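PDB 4RUW: Endonuclease/exonuclease/phosphatase from Beutenbergia cavernae DSM 12333, which is of unknown function but joins a domain of the endonuclease/exonuclease/phosphatase family to an immunoglobulin-like domain. Local coordinates for residues D261-T266 and F299-F304; A337-A342 and W350-A355; L361-C366 and V379-R384; R418-L423 and L431-E436. All coordinates share one frame; numbering follows the deposited sequence.

Contact 1 of 4, residues D261-T266 and F299-F304; sequences DHLADT and FATPAF
A264 and A300 pair at the centre of a short antiparallel bridge that adds strand 264-265 to strand 296-300, at the margin of one of the two sheets of the DNase I-like domain. Backbone bonds hold it. A264 N donates to A300 O at 2.9 Å, nearly straight at 169°, and A300 N returns a bond to A264 O at 3.0 Å. In the adjoining non-hydrogen-bonded pair, D265 with F299, F299 CA brings its hydrogen to the same A264 O across 3.1 Å. On the other side of the alanines the chains diverge, and a water lies within bonding distance of both H262 O and A300 O, 2.8 Å from H262 O, though other acceptors compete for its protons.

The apolar contacts lie on both faces. F299 and D265 share one: F299 CG stands beside its own backbone N, anti to the carbonyl carbon (chi1 -76°), and CE1 of the ring lies 3.5 Å from D265 CB, while L263 CB lies near F299 CD1. An aromatic ring suits this buried place, where I258 of helix 251-260 also packs on both L263 and F299. The alanines occupy the opposite face, where A300 is compact enough for its CB to meet T266 CG2 at 3.6 Å.

The polar ends have partners beyond the two segments: D265 OD2 forms a salt bridge with R294, T266 OG1 bonds to V298 O of the same strand as F299, and T301 OG1 bonds to S230 N. Where the chain leaves the sheet, P302 CG rests 3.8 Å from H262 CB. Beside it, the methyl T301 CG2 meets L263 CD2 at 3.8 Å.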
loop_
_atom_site.group_PDB
_atom_site.type_symbol
_atom_site.label_atom_id
_atom_site.label_comp_id
_atom_site.label_asym_id
_atom_site.label_seq_id
_atom_site.Cartn_x
_atom_site.Cartn_y
_atom_site.Cartn_z
ATOM N N ASP A 261 -3.600 -1.597 12.400
ATOM C CA ASP A 261 -3.622 -3.009 12.050
ATOM C C ASP A 261 -2.244 -3.606 11.779
ATOM O O ASP A 261 -2.130 -4.700 11.216
ATOM C CB ASP A 261 -4.565 -3.245 10.883
ATOM C CG ASP A 261 -5.994 -3.427 11.340
ATOM O OD1 ASP A 261 -6.261 -3.241 12.549
ATOM O OD2 ASP A 261 -6.849 -3.761 10.499
ATOM N N HIS A 262 -1.207 -2.878 12.191
ATOM C CA HIS A 262 0.176 -3.364 12.190
ATOM C C HIS A 262 0.766 -3.432 10.797
ATOM O O HIS A 262 1.695 -4.191 10.560
ATOM C CB HIS A 262 0.313 -4.735 12.868
ATOM C CG HIS A 262 -0.432 -4.841 14.156
ATOM N ND1 HIS A 262 -0.023 -4.194 15.306
ATOM C CD2 HIS A 262 -1.568 -5.497 14.481
ATOM C CE1 HIS A 262 -0.868 -4.462 16.282
ATOM N NE2 HIS A 262 -1.819 -5.251 15.810
ATOM N N LEU A 263 0.236 -2.635 9.878
ATOM C CA LEU A 263 0.776 -2.599 8.527
ATOM C C LEU A 263 1.659 -1.376 8.356
ATOM O O LEU A 263 1.290 -0.288 8.784
ATOM C CB LEU A 263 -0.360 -2.583 7.500
ATOM C CG LEU A 263 -1.121 -3.902 7.372
ATOM C CD1 LEU A 263 -2.393 -3.740 6.579
ATOM C CD2 LEU A 263 -0.223 -4.927 6.682
ATOM N N ALA A 264 2.813 -1.559 7.719
ATOM C CA ALA A 264 3.756 -0.474 7.465
ATOM C C ALA A 264 3.717 -0.112 5.988
ATOM O O ALA A 264 3.734 -0.996 5.126
ATOM C CB ALA A 264 5.160 -0.897 7.862
ATOM N N ASP A 265 3.660 1.188 5.708
ATOM C CA ASP A 265 3.717 1.723 4.360
ATOM C C ASP A 265 5.174 1.610 3.930
ATOM O O ASP A 265 6.023 2.383 4.381
ATOM C CB ASP A 265 3.253 3.180 4.429
ATOM C CG ASP A 265 3.278 3.903 3.088
ATOM O OD1 ASP A 265 3.924 3.445 2.114
ATOM O OD2 ASP A 265 2.652 4.984 3.037
ATOM N N THR A 266 5.476 0.624 3.091
ATOM C CA THR A 266 6.873 0.275 2.879
ATOM C C THR A 266 7.667 1.397 2.206
ATOM O O THR A 266 8.791 1.673 2.609
ATOM C CB THR A 266 7.053 -1.065 2.134
ATOM O OG1 THR A 266 6.486 -0.985 0.824
ATOM C CG2 THR A 266 6.403 -2.214 2.931
ATOM N N PHE A 299 1.957 -2.315 1.483
ATOM C CA PHE A 299 1.989 -2.398 2.938
ATOM C C PHE A 299 2.475 -3.781 3.345
ATOM O O PHE A 299 2.156 -4.772 2.680
ATOM C CB PHE A 299 0.595 -2.153 3.526
ATOM C CG PHE A 299 0.179 -0.708 3.523
ATOM C CD1 PHE A 299 0.529 0.122 4.583
ATOM C CD2 PHE A 299 -0.561 -0.173 2.478
ATOM C CE1 PHE A 299 0.163 1.454 4.605
ATOM C CE2 PHE A 299 -0.932 1.171 2.495
ATOM C CZ PHE A 299 -0.560 1.980 3.556
ATOM N N ALA A 300 3.241 -3.854 4.430
ATOM C CA ALA A 300 3.781 -5.135 4.889
ATOM C C ALA A 300 3.527 -5.312 6.384
ATOM O O ALA A 300 3.466 -4.336 7.132
ATOM C CB ALA A 300 5.270 -5.250 4.581
ATOM N N THR A 301 3.393 -6.565 6.806
ATOM C CA THR A 301 3.212 -6.895 8.209
ATOM C C THR A 301 4.542 -6.829 8.969
ATOM O O THR A 301 5.604 -6.704 8.349
ATOM C CB THR A 301 2.570 -8.287 8.336
ATOM O OG1 THR A 301 3.424 -9.256 7.729
ATOM C CG2 THR A 301 1.189 -8.306 7.665
ATOM N N PRO A 302 4.496 -6.882 10.315
ATOM C CA PRO A 302 5.706 -6.550 11.083
ATOM C C PRO A 302 6.907 -7.470 10.863
ATOM O O PRO A 302 8.028 -7.032 11.120
ATOM C CB PRO A 302 5.223 -6.617 12.540
ATOM C CG PRO A 302 3.780 -6.225 12.437
ATOM C CD PRO A 302 3.305 -6.907 11.189
ATOM N N ALA A 303 6.699 -8.704 10.413
ATOM C CA ALA A 303 7.829 -9.609 10.192
ATOM C C ALA A 303 8.781 -9.112 9.101
ATOM O O ALA A 303 9.936 -9.532 9.051
ATOM C CB ALA A 303 7.348 -11.018 9.868
ATOM N N PHE A 304 8.293 -8.245 8.219
ATOM C CA PHE A 304 9.120 -7.719 7.143
ATOM C C PHE A 304 9.916 -6.489 7.555
ATOM O O PHE A 304 9.420 -5.615 8.262
ATOM C CB PHE A 304 8.261 -7.350 5.935
ATOM C CG PHE A 304 7.808 -8.519 5.130
ATOM C CD1 PHE A 304 8.685 -9.164 4.268
ATOM C CD2 PHE A 304 6.503 -8.964 5.213
ATOM C CE1 PHE A 304 8.277 -10.235 3.514
ATOM C CE2 PHE A 304 6.084 -10.038 4.452
ATOM C CZ PHE A 304 6.973 -10.669 3.601
HETATM O O HOH W 1 4.353 -3.808 9.854
#

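Contact 2 of 4, residues A337-A342 and W350-A355; sequences ARTVLA and WAQLTA
R338 faces L353 and V340 faces A351 as the two hydrogen-bonded pairs of antiparallel strands whose axes run 168° apart and approach to 4.6 Å. Each pair exchanges two backbone bonds, the shortest from L353 N to R338 O at 2.8 Å. The non-hydrogen-bonded pairs between and beyond them bring CA hydrogens to carbonyls, as where A337 CA lies 3.2 Å from L353 O.

T339, L341, W350 and Q352 lie on one face. T339 and Q352 stand side by side, pointing the same way, with OG1 of T339 3.5 Å from CG of Q352. Their polar groups serve the neighbouring domain: T339 OG1 bonds to A259 O, and Q352 NE2 reaches both L263 O and A259 O, so a hydroxyl and an amide suit a buried interface that offers backbone carbonyls. CG of W350 takes the crowded position between backbone N and carbonyl carbon (chi1 53°). Its side chain packs on Q255 and A259 of helix 251-260, while its CB meets L341 CD2 at 3.9 Å.

On the other face, V340 and L353 both pack on L419, as branched apolar groups suited to a core. R338, nearer the margin, sends NH2 to a salt bridge with E436 OE1. The arrangement is the opening beta hairpin of an immunoglobulin-like sandwich, with one face toward the opposite sheet and the other docked on the DNase I-like domain.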
loop_
_atom_site.group_PDB
_atom_site.type_symbol
_atom_site.label_atom_id
_atom_site.label_comp_id
_atom_site.label_asym_id
_atom_site.label_seq_id
_atom_site.Cartn_x
_atom_site.Cartn_y
_atom_site.Cartn_z
ATOM N N ALA A 337 4.226 -6.621 18.540
ATOM C CA ALA A 337 4.012 -5.570 17.557
ATOM C C ALA A 337 2.904 -4.676 18.078
ATOM O O ALA A 337 1.791 -5.149 18.333
ATOM C CB ALA A 337 3.638 -6.164 16.198
ATOM N N ARG A 338 3.202 -3.394 18.261
ATOM C CA ARG A 338 2.220 -2.467 18.797
ATOM C C ARG A 338 2.277 -1.128 18.080
ATOM O O ARG A 338 3.354 -0.613 17.768
ATOM C CB ARG A 338 2.426 -2.263 20.301
ATOM C CG ARG A 338 1.364 -1.370 20.945
ATOM C CD ARG A 338 1.343 -1.515 22.458
ATOM N NE ARG A 338 0.968 -2.867 22.855
ATOM C CZ ARG A 338 -0.280 -3.255 23.099
ATOM N NH1 ARG A 338 -0.526 -4.506 23.447
ATOM N NH2 ARG A 338 -1.280 -2.390 22.995
ATOM N N THR A 339 1.102 -0.571 17.824
ATOM C CA THR A 339 0.960 0.769 17.277
ATOM C C THR A 339 0.326 1.673 18.317
ATOM O O THR A 339 -0.660 1.302 18.955
ATOM C CB THR A 339 0.049 0.758 16.051
ATOM O OG1 THR A 339 0.648 -0.050 15.037
ATOM C CG2 THR A 339 -0.166 2.169 15.509
ATOM N N VAL A 340 0.914 2.847 18.507
ATOM C CA VAL A 340 0.274 3.888 19.294
ATOM C C VAL A 340 0.102 5.099 18.378
ATOM O O VAL A 340 1.072 5.609 17.816
ATOM C CB VAL A 340 1.084 4.250 20.558
ATOM C CG1 VAL A 340 0.356 5.319 21.353
ATOM C CG2 VAL A 340 1.310 3.004 21.413
ATOM N N LEU A 341 -1.142 5.519 18.181
ATOM C CA LEU A 341 -1.435 6.660 17.324
ATOM C C LEU A 341 -1.078 7.955 18.034
ATOM O O LEU A 341 -1.082 8.015 19.264
ATOM C CB LEU A 341 -2.907 6.674 16.928
ATOM C CG LEU A 341 -3.407 5.456 16.149
ATOM C CD1 LEU A 341 -4.895 5.581 15.907
ATOM C CD2 LEU A 341 -2.663 5.334 14.831
ATOM N N ALA A 342 -0.782 8.982 17.245
ATOM C CA ALA A 342 -0.372 10.276 17.777
ATOM C C ALA A 342 -1.409 11.352 17.498
ATOM O O ALA A 342 -2.103 11.314 16.478
ATOM C CB ALA A 342 0.971 10.681 17.179
ATOM N N TRP A 350 1.804 8.214 14.010
ATOM C CA TRP A 350 1.842 7.011 14.823
ATOM C C TRP A 350 3.269 6.583 15.113
ATOM O O TRP A 350 4.233 7.058 14.491
ATOM C CB TRP A 350 1.132 5.851 14.105
ATOM C CG TRP A 350 1.646 5.609 12.711
ATOM C CD1 TRP A 350 2.786 4.952 12.356
ATOM C CD2 TRP A 350 1.045 6.059 11.489
ATOM N NE1 TRP A 350 2.929 4.952 10.987
ATOM C CE2 TRP A 350 1.876 5.628 10.430
ATOM C CE3 TRP A 350 -0.121 6.771 11.190
ATOM C CZ2 TRP A 350 1.574 5.885 9.093
ATOM C CZ3 TRP A 350 -0.414 7.038 9.860
ATOM C CH2 TRP A 350 0.434 6.597 8.828
ATOM N N ALA A 351 3.374 5.660 16.064
ATOM C CA ALA A 351 4.596 4.933 16.342
ATOM C C ALA A 351 4.277 3.447 16.288
ATOM O O ALA A 351 3.295 3.000 16.881
ATOM C CB ALA A 351 5.127 5.304 17.709
ATOM N N GLN A 352 5.096 2.692 15.564
ATOM C CA GLN A 352 4.962 1.241 15.496
ATOM C C GLN A 352 6.216 0.598 16.067
ATOM O O GLN A 352 7.325 0.845 15.582
ATOM C CB GLN A 352 4.757 0.773 14.054
ATOM C CG GLN A 352 3.442 1.217 13.433
ATOM C CD GLN A 352 3.289 0.730 12.001
ATOM O OE1 GLN A 352 4.260 0.688 11.243
ATOM N NE2 GLN A 352 2.069 0.371 11.619
ATOM N N LEU A 353 6.031 -0.211 17.105
ATOM C CA LEU A 353 7.126 -0.915 17.754
ATOM C C LEU A 353 7.052 -2.386 17.369
ATOM O O LEU A 353 5.979 -2.992 17.412
ATOM C CB LEU A 353 7.004 -0.764 19.272
ATOM C CG LEU A 353 8.014 -1.534 20.121
ATOM C CD1 LEU A 353 9.403 -0.940 19.979
ATOM C CD2 LEU A 353 7.567 -1.548 21.581
ATOM N N THR A 354 8.187 -2.958 16.980
ATOM C CA THR A 354 8.266 -4.388 16.714
ATOM C C THR A 354 9.424 -4.978 17.496
ATOM O O THR A 354 10.528 -4.438 17.483
ATOM C CB THR A 354 8.477 -4.677 15.210
ATOM O OG1 THR A 354 7.495 -3.978 14.434
ATOM C CG2 THR A 354 8.375 -6.168 14.924
ATOM N N ALA A 355 9.160 -6.074 18.204
ATOM C CA ALA A 355 10.206 -6.814 18.900
ATOM C C ALA A 355 10.330 -8.181 18.242
ATOM O O ALA A 355 9.324 -8.826 17.955
ATOM C CB ALA A 355 9.871 -6.971 20.392
#

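Contact 3 of 4, residues L361-C366 and V379-R384; sequences LRLSVC and VRAVLR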
loop_
_atom_site.group_PDB
_atom_site.type_symbol
_atom_site.label_atom_id
_atom_site.label_comp_id
_atom_site.label_asym_id
_atom_site.label_seq_id
_atom_site.Cartn_x
_atom_site.Cartn_y
_atom_site.Cartn_z
ATOM N N LEU A 361 14.825 -4.731 18.501
ATOM C CA LEU A 361 13.708 -3.812 18.621
ATOM C C LEU A 361 13.738 -2.851 17.442
ATOM O O LEU A 361 14.811 -2.436 16.991
ATOM C CB LEU A 361 13.797 -3.026 19.929
ATOM C CG LEU A 361 13.630 -3.858 21.199
ATOM C CD1 LEU A 361 13.989 -3.047 22.440
ATOM C CD2 LEU A 361 12.214 -4.389 21.293
ATOM N N ARG A 362 12.557 -2.510 16.936
ATOM C CA ARG A 362 12.420 -1.539 15.863
ATOM C C ARG A 362 11.299 -0.575 16.205
ATOM O O ARG A 362 10.218 -0.995 16.615
ATOM C CB ARG A 362 12.113 -2.225 14.524
ATOM C CG ARG A 362 11.923 -1.242 13.359
ATOM C CD ARG A 362 11.537 -1.957 12.076
ATOM N NE ARG A 362 10.248 -2.630 12.218
ATOM C CZ ARG A 362 9.805 -3.587 11.409
ATOM N NH1 ARG A 362 10.545 -3.986 10.389
ATOM N NH2 ARG A 362 8.625 -4.153 11.624
ATOM N N LEU A 363 11.564 0.717 16.032
ATOM C CA LEU A 363 10.556 1.746 16.224
ATOM C C LEU A 363 10.459 2.567 14.946
ATOM O O LEU A 363 11.454 3.157 14.508
ATOM C CB LEU A 363 10.960 2.634 17.399
ATOM C CG LEU A 363 9.974 3.550 18.110
ATOM C CD1 LEU A 363 8.653 2.849 18.329
ATOM C CD2 LEU A 363 10.558 3.989 19.447
ATOM N N SER A 364 9.276 2.564 14.334
ATOM C CA SER A 364 8.996 3.375 13.158
ATOM C C SER A 364 8.033 4.488 13.563
ATOM O O SER A 364 6.934 4.215 14.058
ATOM C CB SER A 364 8.372 2.518 12.055
ATOM O OG SER A 364 7.937 3.325 10.968
ATOM N N VAL A 365 8.451 5.735 13.377
ATOM C CA VAL A 365 7.700 6.878 13.858
ATOM C C VAL A 365 7.371 7.764 12.675
ATOM O O VAL A 365 8.251 8.140 11.888
ATOM C CB VAL A 365 8.483 7.663 14.919
ATOM C CG1 VAL A 365 7.654 8.822 15.447
ATOM C CG2 VAL A 365 8.872 6.746 16.044
ATOM N N CYS A 366 6.101 8.126 12.578
ATOM C CA CYS A 366 5.623 8.847 11.420
ATOM C C CYS A 366 4.773 10.046 11.798
ATOM O O CYS A 366 3.768 9.906 12.499
ATOM C CB CYS A 366 4.807 7.902 10.547
ATOM S SG CYS A 366 3.899 8.741 9.271
ATOM N N VAL A 379 6.184 14.279 15.712
ATOM C CA VAL A 379 5.666 13.121 16.432
ATOM C C VAL A 379 6.833 12.436 17.132
ATOM O O VAL A 379 7.856 12.131 16.511
ATOM C CB VAL A 379 4.878 12.150 15.515
ATOM C CG1 VAL A 379 4.557 10.854 16.249
ATOM C CG2 VAL A 379 3.601 12.830 15.022
ATOM N N ARG A 380 6.691 12.239 18.436
ATOM C CA ARG A 380 7.768 11.669 19.229
ATOM C C ARG A 380 7.290 10.397 19.907
ATOM O O ARG A 380 6.200 10.355 20.479
ATOM C CB ARG A 380 8.253 12.683 20.264
ATOM C CG ARG A 380 9.305 12.160 21.220
ATOM C CD ARG A 380 9.929 13.317 21.979
ATOM N NE ARG A 380 10.566 14.242 21.046
ATOM C CZ ARG A 380 10.682 15.552 21.245
ATOM N NH1 ARG A 380 10.203 16.106 22.353
ATOM N NH2 ARG A 380 11.274 16.309 20.328
ATOM N N ALA A 381 8.099 9.353 19.805
ATOM C CA ALA A 381 7.826 8.096 20.476
ATOM C C ALA A 381 8.856 7.874 21.563
ATOM O O ALA A 381 10.054 8.084 21.349
ATOM C CB ALA A 381 7.870 6.950 19.494
ATOM N N VAL A 382 8.383 7.467 22.734
ATOM C CA VAL A 382 9.279 7.150 23.831
ATOM C C VAL A 382 8.955 5.768 24.386
ATOM O O VAL A 382 7.810 5.497 24.776
ATOM C CB VAL A 382 9.185 8.196 24.970
ATOM C CG1 VAL A 382 10.244 7.925 26.037
ATOM C CG2 VAL A 382 9.339 9.611 24.422
ATOM N N LEU A 383 9.934 4.882 24.391
ATOM C CA LEU A 383 9.857 3.628 25.080
ATOM C C LEU A 383 10.323 3.867 26.527
ATOM O O LEU A 383 11.384 4.383 26.737
ATOM C CB LEU A 383 10.718 2.586 24.378
ATOM C CG LEU A 383 10.752 1.187 24.933
ATOM C CD1 LEU A 383 9.408 0.509 24.938
ATOM C CD2 LEU A 383 11.797 0.313 24.251
ATOM N N ARG A 384 9.446 3.569 27.478
ATOM C CA ARG A 384 9.714 3.824 28.887
ATOM C C ARG A 384 9.663 2.533 29.690
ATOM O O ARG A 384 8.929 1.610 29.342
ATOM C CB ARG A 384 8.680 4.797 29.453
ATOM C CG ARG A 384 8.665 6.156 28.790
ATOM C CD ARG A 384 7.673 7.097 29.462
ATOM N NE ARG A 384 7.621 8.384 28.775
ATOM C CZ ARG A 384 8.506 9.360 28.951
ATOM N NH1 ARG A 384 9.515 9.204 29.799
ATOM N NH2 ARG A 384 8.384 10.491 28.276
#
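V365 and A381 meet in the core of the immunoglobulin-like beta sandwich, where strands 361-366 and 379-384, one from each sheet, face one another. Their axes come within 6.9 Å and run 157° apart, so the antiparallel strands are joined by side-chain packing and not by backbone bonding.

The fit depends on size. A381 offers the smallest bump, its CB, and this enters the hollow between two larger neighbours: V365 CG2 lies 3.6 Å from it and L363 CD2 4.0 Å. The small alanine methyl suits its place because the larger V365 and L363 supply the bulk on the opposite strand. L363 CG is anti to the backbone N (chi1 -163°), and its CD2 branch makes the contact. V394 of strand 390-396 packs on both L363 and V365, adding to the wall of this hollow.

At one end L361 CD1 and L383 CD2 touch more loosely, at 4.4 Å, and L413 packs against both leucines. At the other end C366 turns its side chain away from strand 379-384 toward C404, its disulfide partner, so only its backbone oxygen faces V379. V365 and V379 cross obliquely: V365 CG1 sits 3.8 Å from V379 CG1 and 3.5 Å from V379 O.

Contact 4 of 4, residues R418-L423 and L431-E436; sequences RLEACL and LASRTE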
loop_
_atom_site.group_PDB
_atom_site.type_symbol
_atom_site.label_atom_id
_atom_site.label_comp_id
_atom_site.label_asym_id
_atom_site.label_seq_id
_atom_site.Cartn_x
_atom_site.Cartn_y
_atom_site.Cartn_z
ATOM N N ARG A 418 6.323 0.513 28.600
ATOM C CA ARG A 418 5.218 1.145 27.899
ATOM C C ARG A 418 5.739 1.988 26.747
ATOM O O ARG A 418 6.899 2.410 26.742
ATOM C CB ARG A 418 4.381 1.992 28.856
ATOM C CG ARG A 418 5.174 3.075 29.548
ATOM C CD ARG A 418 4.715 3.242 30.978
ATOM N NE ARG A 418 4.863 2.009 31.746
ATOM C CZ ARG A 418 4.032 1.639 32.715
ATOM N NH1 ARG A 418 2.992 2.402 33.024
ATOM N NH2 ARG A 418 4.235 0.505 33.370
ATOM N N LEU A 419 4.869 2.220 25.772
ATOM C CA LEU A 419 5.206 3.026 24.615
ATOM C C LEU A 419 4.316 4.258 24.615
ATOM O O LEU A 419 3.093 4.147 24.750
ATOM C CB LEU A 419 4.991 2.222 23.332
ATOM C CG LEU A 419 5.257 2.958 22.018
ATOM C CD1 LEU A 419 6.707 3.406 21.952
ATOM C CD2 LEU A 419 4.915 2.092 20.811
ATOM N N GLU A 420 4.943 5.423 24.492
ATOM C CA GLU A 420 4.252 6.701 24.433
ATOM C C GLU A 420 4.430 7.299 23.042
ATOM O O GLU A 420 5.514 7.227 22.466
ATOM C CB GLU A 420 4.812 7.657 25.500
ATOM C CG GLU A 420 4.155 9.038 25.525
ATOM C CD GLU A 420 4.639 9.914 26.672
ATOM O OE1 GLU A 420 5.617 9.540 27.353
ATOM O OE2 GLU A 420 4.037 10.984 26.893
ATOM N N ALA A 421 3.361 7.870 22.495
ATOM C CA ALA A 421 3.457 8.645 21.266
ATOM C C ALA A 421 2.846 10.011 21.522
ATOM O O ALA A 421 1.722 10.117 22.017
ATOM C CB ALA A 421 2.733 7.951 20.124
ATOM N N CYS A 422 3.592 11.055 21.170
ATOM C CA CYS A 422 3.167 12.426 21.404
ATOM C C CYS A 422 3.180 13.257 20.134
ATOM O O CYS A 422 3.946 12.994 19.208
ATOM C CB CYS A 422 4.094 13.110 22.404
ATOM S SG CYS A 422 4.096 12.406 24.042
ATOM N N LEU A 423 2.331 14.276 20.109
ATOM C CA LEU A 423 2.459 15.341 19.140
ATOM C C LEU A 423 3.087 16.504 19.899
ATOM O O LEU A 423 2.555 16.945 20.923
ATOM C CB LEU A 423 1.099 15.741 18.579
ATOM C CG LEU A 423 1.164 16.828 17.503
ATOM C CD1 LEU A 423 1.918 16.346 16.263
ATOM C CD2 LEU A 423 -0.233 17.309 17.137
ATOM N N LEU A 431 1.389 18.715 22.804
ATOM C CA LEU A 431 0.024 18.993 22.375
ATOM C C LEU A 431 -0.889 17.812 22.678
ATOM O O LEU A 431 -2.073 17.990 22.961
ATOM C CB LEU A 431 -0.017 19.318 20.882
ATOM C CG LEU A 431 0.766 20.565 20.469
ATOM C CD1 LEU A 431 0.805 20.710 18.961
ATOM C CD2 LEU A 431 0.160 21.810 21.108
ATOM N N ALA A 432 -0.332 16.607 22.618
ATOM C CA ALA A 432 -1.097 15.397 22.883
ATOM C C ALA A 432 -0.143 14.283 23.262
ATOM O O ALA A 432 0.990 14.251 22.790
ATOM C CB ALA A 432 -1.907 14.998 21.655
ATOM N N SER A 433 -0.614 13.365 24.097
ATOM C CA SER A 433 0.174 12.214 24.505
ATOM C C SER A 433 -0.733 11.007 24.686
ATOM O O SER A 433 -1.845 11.123 25.206
ATOM C CB SER A 433 0.909 12.508 25.812
ATOM O OG SER A 433 1.581 11.357 26.297
ATOM N N ARG A 434 -0.246 9.849 24.260
ATOM C CA ARG A 434 -0.957 8.589 24.407
ATOM C C ARG A 434 0.068 7.540 24.821
ATOM O O ARG A 434 1.142 7.460 24.209
ATOM C CB ARG A 434 -1.606 8.234 23.065
ATOM C CG ARG A 434 -2.357 6.952 23.019
ATOM C CD ARG A 434 -3.092 6.802 21.698
ATOM N NE ARG A 434 -4.272 7.665 21.622
ATOM C CZ ARG A 434 -4.340 8.817 20.956
ATOM N NH1 ARG A 434 -3.293 9.277 20.277
ATOM N NH2 ARG A 434 -5.472 9.513 20.962
ATOM N N THR A 435 -0.256 6.744 25.831
ATOM C CA THR A 435 0.658 5.727 26.321
ATOM C C THR A 435 -0.064 4.393 26.479
ATOM O O THR A 435 -1.226 4.357 26.909
ATOM C CB THR A 435 1.275 6.136 27.687
ATOM O OG1 THR A 435 1.845 7.443 27.580
ATOM C CG2 THR A 435 2.351 5.142 28.118
ATOM N N GLU A 436 0.614 3.306 26.114
ATOM C CA GLU A 436 0.062 1.965 26.262
ATOM C C GLU A 436 1.147 1.040 26.809
ATOM O O GLU A 436 2.276 1.032 26.302
ATOM C CB GLU A 436 -0.432 1.437 24.909
ATOM C CG GLU A 436 -1.558 2.264 24.287
ATOM C CD GLU A 436 -1.926 1.825 22.882
ATOM O OE1 GLU A 436 -1.715 0.636 22.553
ATOM O OE2 GLU A 436 -2.410 2.683 22.103
HETATM O O HOH W 2 4.412 7.819 29.310
#
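L419 with E436, A421 with R434 and L423 with A432 are the hydrogen-bonded pairs of this antiparallel hairpin, whose strand axes run 166° apart and approach to 4.7 Å. At the turn end L431 and A432 both face L423, a classic beta bulge: L423 O accepts L431 N at 2.8 Å and, weakly, A432 N at 3.4 Å.

E420 and S433 carry the main polar side-chain contact, on a face where water can take part. S433 OG, anti to its backbone N (chi1 174°), donates to E420 OE2 at 2.6 Å, meeting the carboxylate on its anti side and 22° out of its plane. The other oxygen, OE1, forms a salt bridge with R384, so a long extended acid suits the place: it links both neighbouring strands, and the positive charge would probably stabilise its ionised form. L431 CD1 packs on L423 CD2 at 4.0 Å, beside the bulge.

The opposite face turns inward, where small A421 and branched L419 pack on V340 of strand 334-342. R434 NH1 bonds to L341 O of that strand. Within its own sheet, strand 418-424 lies between strands 378-384 and 430-437, the latter forming the sheet's edge.

In the fold
Contacts 2, 3 and 4 build the immunoglobulin-like sandwich, while contact 1 belongs to the DNase I-like domain. Contact 2 lies within one sheet and contact 4 within the other; contact 3 spans the two, its centre about 7 Å from that of contact 2 and about 10 Å from that of contact 4. The domains meet where contact 1, centred about 11 Å from contact 2, sets P302 CG 3.8 Å from A337 CB. R362 of contact 3 adds to this seam, its NH1 lying 2.9 Å from F304 O. Contacts 1 and 4 do not touch, their nearest atoms being about 8 Å apart. The zinc ion is bound by H98, D100, H107 and H137, none of which belongs to any contact.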